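PDB 4RKQ: transcriptional regulator, LacI family from Arthrobacter sp., which probably regulates transcription in response to a small effector, likely a sugar, bound in the cleft of its periplasmic-binding-protein-like core. Local coordinates for residues A14-G19 and Q70-I75; H47-D52 and E65-Q70; I131-A136 and W166-A171; G194-N199 and A222-D227. All coordinates share one frame; numbering follows the deposited sequence.

Contacts 1 and 2 lie in the N-terminal lobe, 3 and 4 in the C-terminal lobe, on opposite sides of the chain's centre. The first two are close neighbours, with centres 8 Å apart: they share Q70, and strands 17-22 and 47-52, one from each, run side by side. Contacts 3 and 4 have centres 10 Å apart and are joined where strand 131-136 pairs with strand 194-197. The centres of contacts 1 and 3 are about 40 Å apart, the nearest atoms of contacts 1 and 4 about 15 Å. A bound 1,2-ethanediol sits at the N199/D227 end of contact 4 and also bonds N27, which follows strand 17-22, consistent with its lying in the cleft between the lobes.

Contact 1: residues A14-G19 and Q70-I75; sequences ARTSVG and QVDAVI
The fit is tightest around G19. Its N-H runs almost straight (177°) to A73 O at 2.9 Å, and its own carbonyl takes I75 N from nearly along the C=O axis at 2.8 Å, so G19 bonds two residues that flank V74, as parallel strands do. V71 CG1 sits 3.4 Å from G19 N, where a side-chain carbon on G19 would be tight against it. On the face carrying V18, its CG1 crosses I75 CD1 obliquely at 4.1 Å, and L257 of helix 246-262 covers both. Strands 17-22 and 73-76 are neighbours in the parallel sheet of the N-terminal lobe of a LacI-type core. Toward A14 the regular strand ladder ends and side chains join the backbone bonds. D72 grips S17 twice: its N donates to S17 O at 2.8 Å, while OD2 accepts S17 N at 3.0 Å from above the carboxylate plane. S17 OG, anti to its backbone N, donates to a lone pair of Q70 O at 2.8 Å. An alanine here in place of D72 would remove OD2 and would probably loosen the start of strand 17-22. On the looser solvent side, a water 2.9 Å from T16 OG1 donates only weakly to D72 OD2.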
loop_
_atom_site.group_PDB
_atom_site.type_symbol
_atom_site.label_atom_id
_atom_site.label_comp_id
_atom_site.label_asym_id
_atom_site.label_seq_id
_atom_site.Cartn_x
_atom_site.Cartn_y
_atom_site.Cartn_z
ATOM N N ALA A 14 16.927 21.357 17.221
ATOM C CA ALA A 14 17.333 20.427 16.157
ATOM C C ALA A 14 16.781 19.021 16.447
ATOM O O ALA A 14 16.857 18.528 17.572
ATOM C CB ALA A 14 18.852 20.391 16.026
ATOM N N ARG A 15 16.247 18.383 15.417
ATOM C CA ARG A 15 15.401 17.211 15.589
ATOM C C ARG A 15 16.116 15.940 15.214
ATOM O O ARG A 15 16.942 15.940 14.310
ATOM C CB ARG A 15 14.142 17.320 14.728
ATOM C CG ARG A 15 13.288 18.552 15.010
ATOM C CD ARG A 15 12.964 18.679 16.504
ATOM N NE ARG A 15 12.226 19.913 16.826
ATOM C CZ ARG A 15 10.913 20.046 16.735
ATOM N NH1 ARG A 15 10.157 19.040 16.309
ATOM N NH2 ARG A 15 10.349 21.212 17.045
ATOM N N THR A 16 15.769 14.880 15.924
ATOM C CA THR A 16 16.160 13.551 15.573
ATOM C C THR A 16 15.640 13.172 14.201
ATOM O O THR A 16 14.523 13.491 13.828
ATOM C CB THR A 16 15.631 12.561 16.606
ATOM O OG1 THR A 16 16.306 12.803 17.813
ATOM C CG2 THR A 16 15.857 11.095 16.174
ATOM N N SER A 17 16.489 12.498 13.445
ATOM C CA SER A 17 16.147 12.062 12.118
ATOM C C SER A 17 16.292 10.565 12.073
ATOM O O SER A 17 17.304 10.049 12.475
ATOM C CB SER A 17 17.115 12.709 11.117
ATOM O OG SER A 17 16.910 12.127 9.841
ATOM N N VAL A 18 15.276 9.883 11.575
ATOM C CA VAL A 18 15.215 8.445 11.536
ATOM C C VAL A 18 14.983 7.955 10.095
ATOM O O VAL A 18 14.169 8.496 9.339
ATOM C CB VAL A 18 14.093 7.877 12.415
ATOM C CG1 VAL A 18 14.157 6.370 12.382
ATOM C CG2 VAL A 18 14.317 8.305 13.843
ATOM N N GLY A 19 15.767 6.979 9.702
ATOM C CA GLY A 19 15.599 6.347 8.369
ATOM C C GLY A 19 14.818 5.057 8.485
ATOM O O GLY A 19 15.006 4.293 9.415
ATOM N N GLN A 70 22.345 10.955 6.767
ATOM C CA GLN A 70 21.271 11.896 7.009
ATOM C C GLN A 70 20.344 11.490 8.139
ATOM O O GLN A 70 19.319 12.110 8.340
ATOM C CB GLN A 70 20.520 12.230 5.720
ATOM C CG GLN A 70 19.817 11.112 5.060
ATOM C CD GLN A 70 19.060 11.583 3.815
ATOM O OE1 GLN A 70 18.058 12.300 3.886
ATOM N NE2 GLN A 70 19.550 11.186 2.666
ATOM N N VAL A 71 20.708 10.461 8.894
ATOM C CA VAL A 71 19.882 10.003 9.992
ATOM C C VAL A 71 20.714 9.700 11.208
ATOM O O VAL A 71 21.915 9.566 11.125
ATOM C CB VAL A 71 19.058 8.718 9.660
ATOM C CG1 VAL A 71 18.212 8.992 8.434
ATOM C CG2 VAL A 71 19.956 7.493 9.491
ATOM N N ASP A 72 20.026 9.588 12.336
ATOM C CA ASP A 72 20.620 9.261 13.600
ATOM C C ASP A 72 20.403 7.807 13.951
ATOM O O ASP A 72 20.996 7.299 14.905
ATOM C CB ASP A 72 19.962 10.099 14.676
ATOM C CG ASP A 72 20.198 11.572 14.482
ATOM O OD1 ASP A 72 21.321 11.963 14.085
ATOM O OD2 ASP A 72 19.227 12.327 14.651
ATOM N N ALA A 73 19.543 7.136 13.197
ATOM C CA ALA A 73 19.142 5.755 13.509
ATOM C C ALA A 73 18.367 5.223 12.333
ATOM O O ALA A 73 17.816 6.020 11.547
ATOM C CB ALA A 73 18.245 5.711 14.745
ATOM N N VAL A 74 18.246 3.901 12.259
ATOM C CA VAL A 74 17.464 3.281 11.187
ATOM C C VAL A 74 16.575 2.222 11.765
ATOM O O VAL A 74 16.995 1.501 12.636
ATOM C CB VAL A 74 18.353 2.645 10.111
ATOM C CG1 VAL A 74 17.530 1.858 9.088
ATOM C CG2 VAL A 74 19.206 3.709 9.417
ATOM N N ILE A 75 15.349 2.164 11.254
ATOM C CA ILE A 75 14.396 1.084 11.544
ATOM C C ILE A 75 14.143 0.424 10.186
ATOM O O ILE A 75 13.822 1.122 9.201
ATOM C CB ILE A 75 13.084 1.672 12.071
ATOM C CG1 ILE A 75 13.306 2.194 13.471
ATOM C CG2 ILE A 75 11.984 0.583 12.083
ATOM C CD1 ILE A 75 12.167 3.118 13.915
HETATM O O HOH W 1 19.146 12.286 17.587
#

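Contact 2: residues H47-D52 and E65-Q70; sequences HVVVDD and EHLAPQ
One strong polar bond and a small apolar patch hold the end of helix 60-67 against strand 47-52. The bond is H66 ND1 to D51 OD2, 2.6 Å long and nearly straight (171°). The oxygen lies in the plane of the imidazole, but the N-H meets it from well above the carboxylate plane, and the two flat groups stand 83° apart. Both side chains have CG anti to the backbone N, which brings D51 across to the ring edge. The other carboxylate oxygen, OD1, forms a salt bridge with R58, which probably helps keep D51 ionised and so would tend to raise the basicity of H66.

The apolar part is centred on L67. Its CD2 packs 3.9 Å from V49 CG2, the two side chains running antiparallel past one another, and the same methyl lies 4.1 Å from D51 CB. Separately, Q70 reaches in loosely from the 3-10 turn, its polar OE1 4.3 Å from V49 CG1.

Ring stacking involves the other chain: the H66 ring stacks on H47 of the second subunit, H47 of this chain meets H66 of that subunit with planes about 5° apart, and V50 packs on V50 of that subunit. A helix laid over strand 47-52 belongs to the beta-alpha-beta crossover that leads on to strand 73-76, passing strand 17-22; in this protein that unit also forms part of the dimer interface.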
loop_
_atom_site.group_PDB
_atom_site.type_symbol
_atom_site.label_atom_id
_atom_site.label_comp_id
_atom_site.label_asym_id
_atom_site.label_seq_id
_atom_site.Cartn_x
_atom_site.Cartn_y
_atom_site.Cartn_z
ATOM N N HIS A 47 12.024 13.829 12.348
ATOM C CA HIS A 47 11.988 13.763 10.889
ATOM C C HIS A 47 12.136 12.288 10.515
ATOM O O HIS A 47 12.926 11.583 11.160
ATOM C CB HIS A 47 13.246 14.418 10.288
ATOM C CG HIS A 47 13.429 15.878 10.560
ATOM N ND1 HIS A 47 12.585 16.845 10.064
ATOM C CD2 HIS A 47 14.450 16.541 11.156
ATOM C CE1 HIS A 47 13.036 18.038 10.403
ATOM N NE2 HIS A 47 14.165 17.884 11.069
ATOM N N VAL A 48 11.464 11.832 9.458
ATOM C CA VAL A 48 11.602 10.462 8.966
ATOM C C VAL A 48 11.749 10.499 7.436
ATOM O O VAL A 48 11.046 11.245 6.733
ATOM C CB VAL A 48 10.380 9.572 9.286
ATOM C CG1 VAL A 48 10.591 8.134 8.812
ATOM C CG2 VAL A 48 10.061 9.560 10.770
ATOM N N VAL A 49 12.675 9.710 6.931
ATOM C CA VAL A 49 12.802 9.485 5.485
ATOM C C VAL A 49 12.755 7.964 5.187
ATOM O O VAL A 49 13.352 7.142 5.906
ATOM C CB VAL A 49 14.092 10.056 4.906
ATOM C CG1 VAL A 49 13.969 11.577 4.795
ATOM C CG2 VAL A 49 15.292 9.663 5.751
ATOM N N VAL A 50 12.040 7.609 4.120
ATOM C CA VAL A 50 11.851 6.218 3.740
ATOM C C VAL A 50 12.701 5.927 2.503
ATOM O O VAL A 50 12.699 6.743 1.576
ATOM C CB VAL A 50 10.357 5.946 3.445
ATOM C CG1 VAL A 50 10.182 4.538 2.910
ATOM C CG2 VAL A 50 9.552 6.124 4.726
ATOM N N ASP A 51 13.458 4.833 2.530
ATOM C CA ASP A 51 14.156 4.328 1.328
ATOM C C ASP A 51 13.513 2.961 0.970
ATOM O O ASP A 51 13.669 1.974 1.735
ATOM C CB ASP A 51 15.622 4.139 1.621
ATOM C CG ASP A 51 16.444 3.700 0.389
ATOM O OD1 ASP A 51 15.892 3.171 -0.600
ATOM O OD2 ASP A 51 17.675 3.867 0.447
ATOM N N ASP A 52 12.804 2.942 -0.169
ATOM C CA ASP A 52 12.230 1.739 -0.752
ATOM C C ASP A 52 13.353 1.191 -1.623
ATOM O O ASP A 52 13.653 1.786 -2.694
ATOM C CB ASP A 52 11.007 2.063 -1.600
ATOM C CG ASP A 52 10.600 0.938 -2.534
ATOM O OD1 ASP A 52 11.088 -0.207 -2.399
ATOM O OD2 ASP A 52 9.817 1.232 -3.462
ATOM N N GLU A 65 23.475 2.255 3.890
ATOM C CA GLU A 65 24.544 3.120 3.402
ATOM C C GLU A 65 24.103 4.480 2.915
ATOM O O GLU A 65 24.748 5.497 3.197
ATOM C CB GLU A 65 25.365 2.425 2.290
ATOM C CG GLU A 65 26.269 1.356 2.890
ATOM C CD GLU A 65 27.039 0.544 1.872
ATOM O OE1 GLU A 65 26.768 0.665 0.660
ATOM O OE2 GLU A 65 27.905 -0.239 2.309
ATOM N N HIS A 66 23.001 4.499 2.190
ATOM C CA HIS A 66 22.379 5.728 1.701
ATOM C C HIS A 66 21.825 6.602 2.842
ATOM O O HIS A 66 22.081 7.793 2.924
ATOM C CB HIS A 66 21.281 5.316 0.725
ATOM C CG HIS A 66 20.329 6.390 0.345
ATOM N ND1 HIS A 66 18.981 6.157 0.207
ATOM C CD2 HIS A 66 20.526 7.678 -0.022
ATOM C CE1 HIS A 66 18.380 7.264 -0.201
ATOM N NE2 HIS A 66 19.294 8.204 -0.332
ATOM N N LEU A 67 21.104 5.993 3.742
ATOM C CA LEU A 67 20.405 6.754 4.798
ATOM C C LEU A 67 21.356 7.278 5.880
ATOM O O LEU A 67 21.157 8.390 6.378
ATOM C CB LEU A 67 19.361 5.875 5.443
ATOM C CG LEU A 67 18.122 5.439 4.664
ATOM C CD1 LEU A 67 17.343 4.372 5.406
ATOM C CD2 LEU A 67 17.255 6.633 4.388
ATOM N N ALA A 68 22.394 6.479 6.209
ATOM C CA ALA A 68 23.275 6.708 7.358
ATOM C C ALA A 68 23.671 8.171 7.583
ATOM O O ALA A 68 23.411 8.719 8.687
ATOM C CB ALA A 68 24.513 5.835 7.329
ATOM N N PRO A 69 24.245 8.824 6.567
ATOM C CA PRO A 69 24.693 10.212 6.825
ATOM C C PRO A 69 23.596 11.255 7.076
ATOM O O PRO A 69 23.910 12.325 7.549
ATOM C CB PRO A 69 25.429 10.618 5.538
ATOM C CG PRO A 69 25.213 9.535 4.543
ATOM C CD PRO A 69 24.493 8.397 5.165
ATOM N N GLN A 70 22.345 10.955 6.767
ATOM C CA GLN A 70 21.271 11.896 7.009
ATOM C C GLN A 70 20.344 11.490 8.139
ATOM O O GLN A 70 19.319 12.110 8.340
ATOM C CB GLN A 70 20.520 12.230 5.720
ATOM C CG GLN A 70 19.817 11.112 5.060
ATOM C CD GLN A 70 19.060 11.583 3.815
ATOM O OE1 GLN A 70 18.058 12.300 3.886
ATOM N NE2 GLN A 70 19.550 11.186 2.666
#

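Contact 3: residues I131-A136 and W166-A171; sequences IAYLEA and WSLIVA
Strands 131-136 and 166-171 are the two ends of a beta-alpha-beta unit, linked through helix 150-161, and strand 166-171 is the outermost strand of the C-terminal lobe's sheet within this chain. They pair in parallel, joined by five backbone hydrogen bonds, the shortest from E135 N to I169 O at 2.7 Å.

On the face turned to helix 150-161, W166 brings its indole to Y133 obliquely. Its CG occupies the crowded position between the backbone N and the carbonyl carbon (chi1 69°), which sends CZ3 to within 4.2 Å of Y133 CB. A hydrogen bond from NE1 to D160 fixes the rotation of the ring. Y133 and L168 run alongside each other, with L168 CD1 at the edge of the tyrosine ring and in its plane, 3.7 Å from CD2. That methyl also rests 3.9 Å from E135 CB. Beyond CB the E135 chain bends (chi2 71°), carrying its carboxylate away from strand 166-171 to T149, whose OG1 bonds OE1; Y133 OH adds a weak bond to the same oxygen.

The face carrying L134, I169 and A171 is mostly aliphatic. L134 crosses I169 obliquely, CD1 against CG2 at 3.7 Å, and the same CD1 touches A171 CB at 4.0 Å; M202 of helix 200-212 packs on both L134 and A171.

At the I131 end, a water donates to I131 O at 2.8 Å, the carbonyl that also accepts S167 N, and lies 2.9 Å from S167 OG.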
loop_
_atom_site.group_PDB
_atom_site.type_symbol
_atom_site.label_atom_id
_atom_site.label_comp_id
_atom_site.label_asym_id
_atom_site.label_seq_id
_atom_site.Cartn_x
_atom_site.Cartn_y
_atom_site.Cartn_z
ATOM N N ILE A 131 -5.315 -30.074 4.508
ATOM C CA ILE A 131 -4.759 -28.718 4.700
ATOM C C ILE A 131 -3.607 -28.441 3.747
ATOM O O ILE A 131 -2.856 -29.352 3.408
ATOM C CB ILE A 131 -4.312 -28.550 6.158
ATOM C CG1 ILE A 131 -5.560 -28.594 7.026
ATOM C CG2 ILE A 131 -3.585 -27.220 6.364
ATOM C CD1 ILE A 131 -5.327 -28.569 8.517
ATOM N N ALA A 132 -3.439 -27.192 3.305
ATOM C CA ALA A 132 -2.271 -26.846 2.482
ATOM C C ALA A 132 -1.660 -25.576 3.026
ATOM O O ALA A 132 -2.376 -24.749 3.570
ATOM C CB ALA A 132 -2.649 -26.686 1.036
ATOM N N TYR A 133 -0.331 -25.482 2.974
ATOM C CA TYR A 133 0.385 -24.263 3.403
ATOM C C TYR A 133 1.033 -23.745 2.152
ATOM O O TYR A 133 1.685 -24.486 1.457
ATOM C CB TYR A 133 1.468 -24.532 4.458
ATOM C CG TYR A 133 2.262 -23.276 4.766
ATOM C CD1 TYR A 133 1.674 -22.195 5.395
ATOM C CD2 TYR A 133 3.590 -23.165 4.373
ATOM C CE1 TYR A 133 2.397 -21.025 5.643
ATOM C CE2 TYR A 133 4.320 -22.021 4.630
ATOM C CZ TYR A 133 3.732 -20.960 5.260
ATOM O OH TYR A 133 4.497 -19.831 5.480
ATOM N N LEU A 134 0.827 -22.475 1.867
ATOM C CA LEU A 134 1.405 -21.861 0.708
ATOM C C LEU A 134 2.557 -20.980 1.188
ATOM O O LEU A 134 2.359 -20.003 1.873
ATOM C CB LEU A 134 0.337 -21.050 -0.026
ATOM C CG LEU A 134 0.901 -20.079 -1.064
ATOM C CD1 LEU A 134 1.667 -20.807 -2.154
ATOM C CD2 LEU A 134 -0.246 -19.268 -1.606
ATOM N N GLU A 135 3.752 -21.314 0.739
ATOM C CA GLU A 135 4.993 -20.737 1.225
ATOM C C GLU A 135 5.453 -19.697 0.210
ATOM O O GLU A 135 5.273 -19.881 -0.969
ATOM C CB GLU A 135 6.020 -21.891 1.283
ATOM C CG GLU A 135 7.458 -21.544 1.582
ATOM C CD GLU A 135 7.631 -21.111 3.009
ATOM O OE1 GLU A 135 7.032 -20.081 3.362
ATOM O OE2 GLU A 135 8.356 -21.789 3.772
ATOM N N ALA A 136 6.131 -18.652 0.659
ATOM C CA ALA A 136 6.755 -17.704 -0.276
ATOM C C ALA A 136 8.168 -18.245 -0.600
ATOM O O ALA A 136 8.964 -18.507 0.319
ATOM C CB ALA A 136 6.852 -16.355 0.379
ATOM N N TRP A 166 -1.121 -33.122 5.119
ATOM C CA TRP A 166 -1.081 -31.733 4.617
ATOM C C TRP A 166 -0.161 -31.650 3.427
ATOM O O TRP A 166 0.648 -32.526 3.243
ATOM C CB TRP A 166 -0.639 -30.769 5.734
ATOM C CG TRP A 166 0.797 -30.919 6.143
ATOM C CD1 TRP A 166 1.325 -31.859 6.972
ATOM C CD2 TRP A 166 1.876 -30.081 5.741
ATOM N NE1 TRP A 166 2.676 -31.673 7.103
ATOM C CE2 TRP A 166 3.038 -30.579 6.355
ATOM C CE3 TRP A 166 1.971 -28.954 4.912
ATOM C CZ2 TRP A 166 4.285 -29.991 6.177
ATOM C CZ3 TRP A 166 3.224 -28.370 4.736
ATOM C CH2 TRP A 166 4.363 -28.896 5.362
ATOM N N SER A 167 -0.282 -30.596 2.610
ATOM C CA SER A 167 0.594 -30.418 1.473
ATOM C C SER A 167 1.258 -29.053 1.509
ATOM O O SER A 167 0.689 -28.120 2.019
ATOM C CB SER A 167 -0.173 -30.492 0.176
ATOM O OG SER A 167 -0.923 -31.666 0.114
ATOM N N LEU A 168 2.437 -28.962 0.914
ATOM C CA LEU A 168 3.157 -27.711 0.738
ATOM C C LEU A 168 3.099 -27.215 -0.705
ATOM O O LEU A 168 3.397 -27.951 -1.642
ATOM C CB LEU A 168 4.612 -27.898 1.126
ATOM C CG LEU A 168 5.505 -26.654 1.035
ATOM C CD1 LEU A 168 5.113 -25.629 2.089
ATOM C CD2 LEU A 168 6.972 -27.081 1.219
ATOM N N ILE A 169 2.746 -25.938 -0.854
ATOM C CA ILE A 169 2.790 -25.215 -2.133
ATOM C C ILE A 169 3.777 -24.077 -1.926
ATOM O O ILE A 169 3.849 -23.513 -0.824
ATOM C CB ILE A 169 1.430 -24.585 -2.483
ATOM C CG1 ILE A 169 0.295 -25.575 -2.267
ATOM C CG2 ILE A 169 1.417 -24.059 -3.926
ATOM C CD1 ILE A 169 -1.044 -24.893 -2.232
ATOM N N VAL A 170 4.560 -23.809 -2.957
ATOM C CA VAL A 170 5.549 -22.731 -2.950
ATOM C C VAL A 170 5.279 -21.861 -4.162
ATOM O O VAL A 170 4.958 -22.353 -5.218
ATOM C CB VAL A 170 6.980 -23.279 -2.998
ATOM C CG1 VAL A 170 8.001 -22.153 -3.016
ATOM C CG2 VAL A 170 7.236 -24.163 -1.787
ATOM N N ALA A 171 5.321 -20.549 -3.967
ATOM C CA ALA A 171 5.166 -19.596 -5.049
ATOM C C ALA A 171 5.911 -18.307 -4.669
ATOM O O ALA A 171 6.186 -18.043 -3.478
ATOM C CB ALA A 171 3.679 -19.312 -5.286
HETATM O O HOH W 2 -3.398 -31.434 1.608
#

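Contact 4: residues G194-N199 and A222-D227; sequences GILAFN and AVIGMD. With EDO (1,2-ethanediol), chain F.
A bound 1,2-ethanediol, probably from the crystallisation liquor, is held at the tip of this contact by N199 and D227. The D227 carboxylate takes one hydroxyl on each oxygen: O1 of the diol donates to OD2 at 2.5 Å and O2 donates to OD1 at 2.6 Å. N199 ND2 comes to O1 from the other segment at 3.0 Å, so that oxygen both gives and accepts a bond. R151 and N27 also hydrogen-bond the diol. An alanine here in place of D227 would remove both carboxylate acceptors and would probably leave a diol held much less firmly.

One layer out, N199 CB lies 3.5 Å from D227 OD2, bringing the two side chains to the same diol oxygen. N199 keeps CG in the crowded position between its backbone N and carbonyl carbon (chi1 61°), and its OD1 accepts M202 N as the N-cap of helix 200-212, which steadies the amide and leaves ND2 directed at the diol. The F198 carbonyl abuts M226 CB at 3.7 Å and accepts a bond from R151, whose guanidinium also makes a cation-pi contact with the F198 ring.

Behind this come the parallel strands. A197 N to I224 O, at 2.9 Å, is the last of three backbone bonds before the chains part. L196 and I224 point the same way, CD2 against CB at 3.7 Å. Polar residues just past the ends of parallel strands, here in a beta-alpha-beta unit through helix 200-212, line the interlobe cleft where LacI-family proteins bind their effectors, consistent with a sugar site here.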
loop_
_atom_site.group_PDB
_atom_site.type_symbol
_atom_site.label_atom_id
_atom_site.label_comp_id
_atom_site.label_asym_id
_atom_site.label_seq_id
_atom_site.Cartn_x
_atom_site.Cartn_y
_atom_site.Cartn_z
ATOM N N GLY A 194 -8.612 -26.522 3.579
ATOM C CA GLY A 194 -8.097 -25.415 4.404
ATOM C C GLY A 194 -6.737 -25.003 3.932
ATOM O O GLY A 194 -5.909 -25.857 3.709
ATOM N N ILE A 195 -6.517 -23.693 3.764
ATOM C CA ILE A 195 -5.270 -23.177 3.231
ATOM C C ILE A 195 -4.725 -22.064 4.118
ATOM O O ILE A 195 -5.426 -21.076 4.368
ATOM C CB ILE A 195 -5.434 -22.658 1.800
ATOM C CG1 ILE A 195 -5.838 -23.811 0.861
ATOM C CG2 ILE A 195 -4.136 -22.012 1.314
ATOM C CD1 ILE A 195 -6.081 -23.401 -0.565
ATOM N N LEU A 196 -3.479 -22.244 4.578
ATOM C CA LEU A 196 -2.736 -21.235 5.349
ATOM C C LEU A 196 -1.746 -20.582 4.387
ATOM O O LEU A 196 -1.010 -21.285 3.703
ATOM C CB LEU A 196 -1.949 -21.857 6.511
ATOM C CG LEU A 196 -2.763 -22.557 7.603
ATOM C CD1 LEU A 196 -1.819 -23.246 8.576
ATOM C CD2 LEU A 196 -3.669 -21.601 8.349
ATOM N N ALA A 197 -1.747 -19.252 4.307
ATOM C CA ALA A 197 -0.852 -18.581 3.400
ATOM C C ALA A 197 0.210 -17.839 4.174
ATOM O O ALA A 197 -0.033 -17.324 5.250
ATOM C CB ALA A 197 -1.623 -17.629 2.511
ATOM N N PHE A 198 1.387 -17.798 3.577
ATOM C CA PHE A 198 2.543 -17.088 4.096
ATOM C C PHE A 198 2.187 -15.678 4.574
ATOM O O PHE A 198 2.629 -15.249 5.621
ATOM C CB PHE A 198 3.621 -17.044 2.983
ATOM C CG PHE A 198 4.816 -16.261 3.354
ATOM C CD1 PHE A 198 5.833 -16.835 4.097
ATOM C CD2 PHE A 198 4.920 -14.918 2.992
ATOM C CE1 PHE A 198 6.945 -16.084 4.476
ATOM C CE2 PHE A 198 6.038 -14.165 3.372
ATOM C CZ PHE A 198 7.050 -14.746 4.109
ATOM N N ASN A 199 1.419 -14.947 3.771
ATOM C CA ASN A 199 0.913 -13.694 4.197
ATOM C C ASN A 199 -0.390 -13.348 3.504
ATOM O O ASN A 199 -0.844 -14.079 2.590
ATOM C CB ASN A 199 1.967 -12.564 3.975
ATOM C CG ASN A 199 2.364 -12.387 2.521
ATOM O OD1 ASN A 199 1.709 -12.871 1.606
ATOM N ND2 ASN A 199 3.458 -11.663 2.310
ATOM N N ALA A 222 -11.489 -23.082 3.847
ATOM C CA ALA A 222 -11.140 -21.994 4.713
ATOM C C ALA A 222 -9.808 -21.376 4.245
ATOM O O ALA A 222 -8.977 -22.043 3.638
ATOM C CB ALA A 222 -11.035 -22.491 6.143
ATOM N N VAL A 223 -9.614 -20.092 4.519
ATOM C CA VAL A 223 -8.350 -19.434 4.183
ATOM C C VAL A 223 -7.939 -18.566 5.370
ATOM O O VAL A 223 -8.778 -17.822 5.959
ATOM C CB VAL A 223 -8.433 -18.600 2.888
ATOM C CG1 VAL A 223 -7.102 -17.899 2.573
ATOM C CG2 VAL A 223 -8.839 -19.442 1.698
ATOM N N ILE A 224 -6.675 -18.717 5.770
ATOM C CA ILE A 224 -6.094 -17.879 6.781
ATOM C C ILE A 224 -4.779 -17.251 6.298
ATOM O O ILE A 224 -3.894 -17.925 5.797
ATOM C CB ILE A 224 -5.819 -18.641 8.096
ATOM C CG1 ILE A 224 -7.094 -19.324 8.619
ATOM C CG2 ILE A 224 -5.315 -17.665 9.157
ATOM C CD1 ILE A 224 -6.878 -20.137 9.877
ATOM N N GLY A 225 -4.658 -15.940 6.470
ATOM C CA GLY A 225 -3.417 -15.264 6.113
ATOM C C GLY A 225 -2.574 -14.878 7.311
ATOM O O GLY A 225 -2.717 -15.426 8.396
ATOM N N MET A 226 -1.680 -13.923 7.088
ATOM C CA MET A 226 -0.857 -13.334 8.122
ATOM C C MET A 226 -0.495 -11.899 7.700
ATOM O O MET A 226 -0.092 -11.648 6.559
ATOM C CB MET A 226 0.426 -14.181 8.391
ATOM C CG MET A 226 1.520 -13.456 9.203
ATOM S SD MET A 226 2.877 -14.531 9.782
ATOM C CE MET A 226 2.040 -15.483 11.050
ATOM N N ASP A 227 -0.691 -10.982 8.636
ATOM C CA ASP A 227 -0.163 -9.613 8.599
ATOM C C ASP A 227 -1.211 -8.639 9.148
ATOM O O ASP A 227 -0.890 -7.722 9.883
ATOM C CB ASP A 227 0.284 -9.140 7.194
ATOM C CG ASP A 227 1.666 -9.634 6.772
ATOM O OD1 ASP A 227 2.447 -10.165 7.605
ATOM O OD2 ASP A 227 2.000 -9.466 5.558
HETATM C C1 EDO F . 5.579 -9.648 4.860
HETATM O O1 EDO F . 4.231 -9.566 4.360
HETATM C C2 EDO F . 5.617 -9.506 6.365
HETATM O O2 EDO F . 4.945 -10.663 6.877
#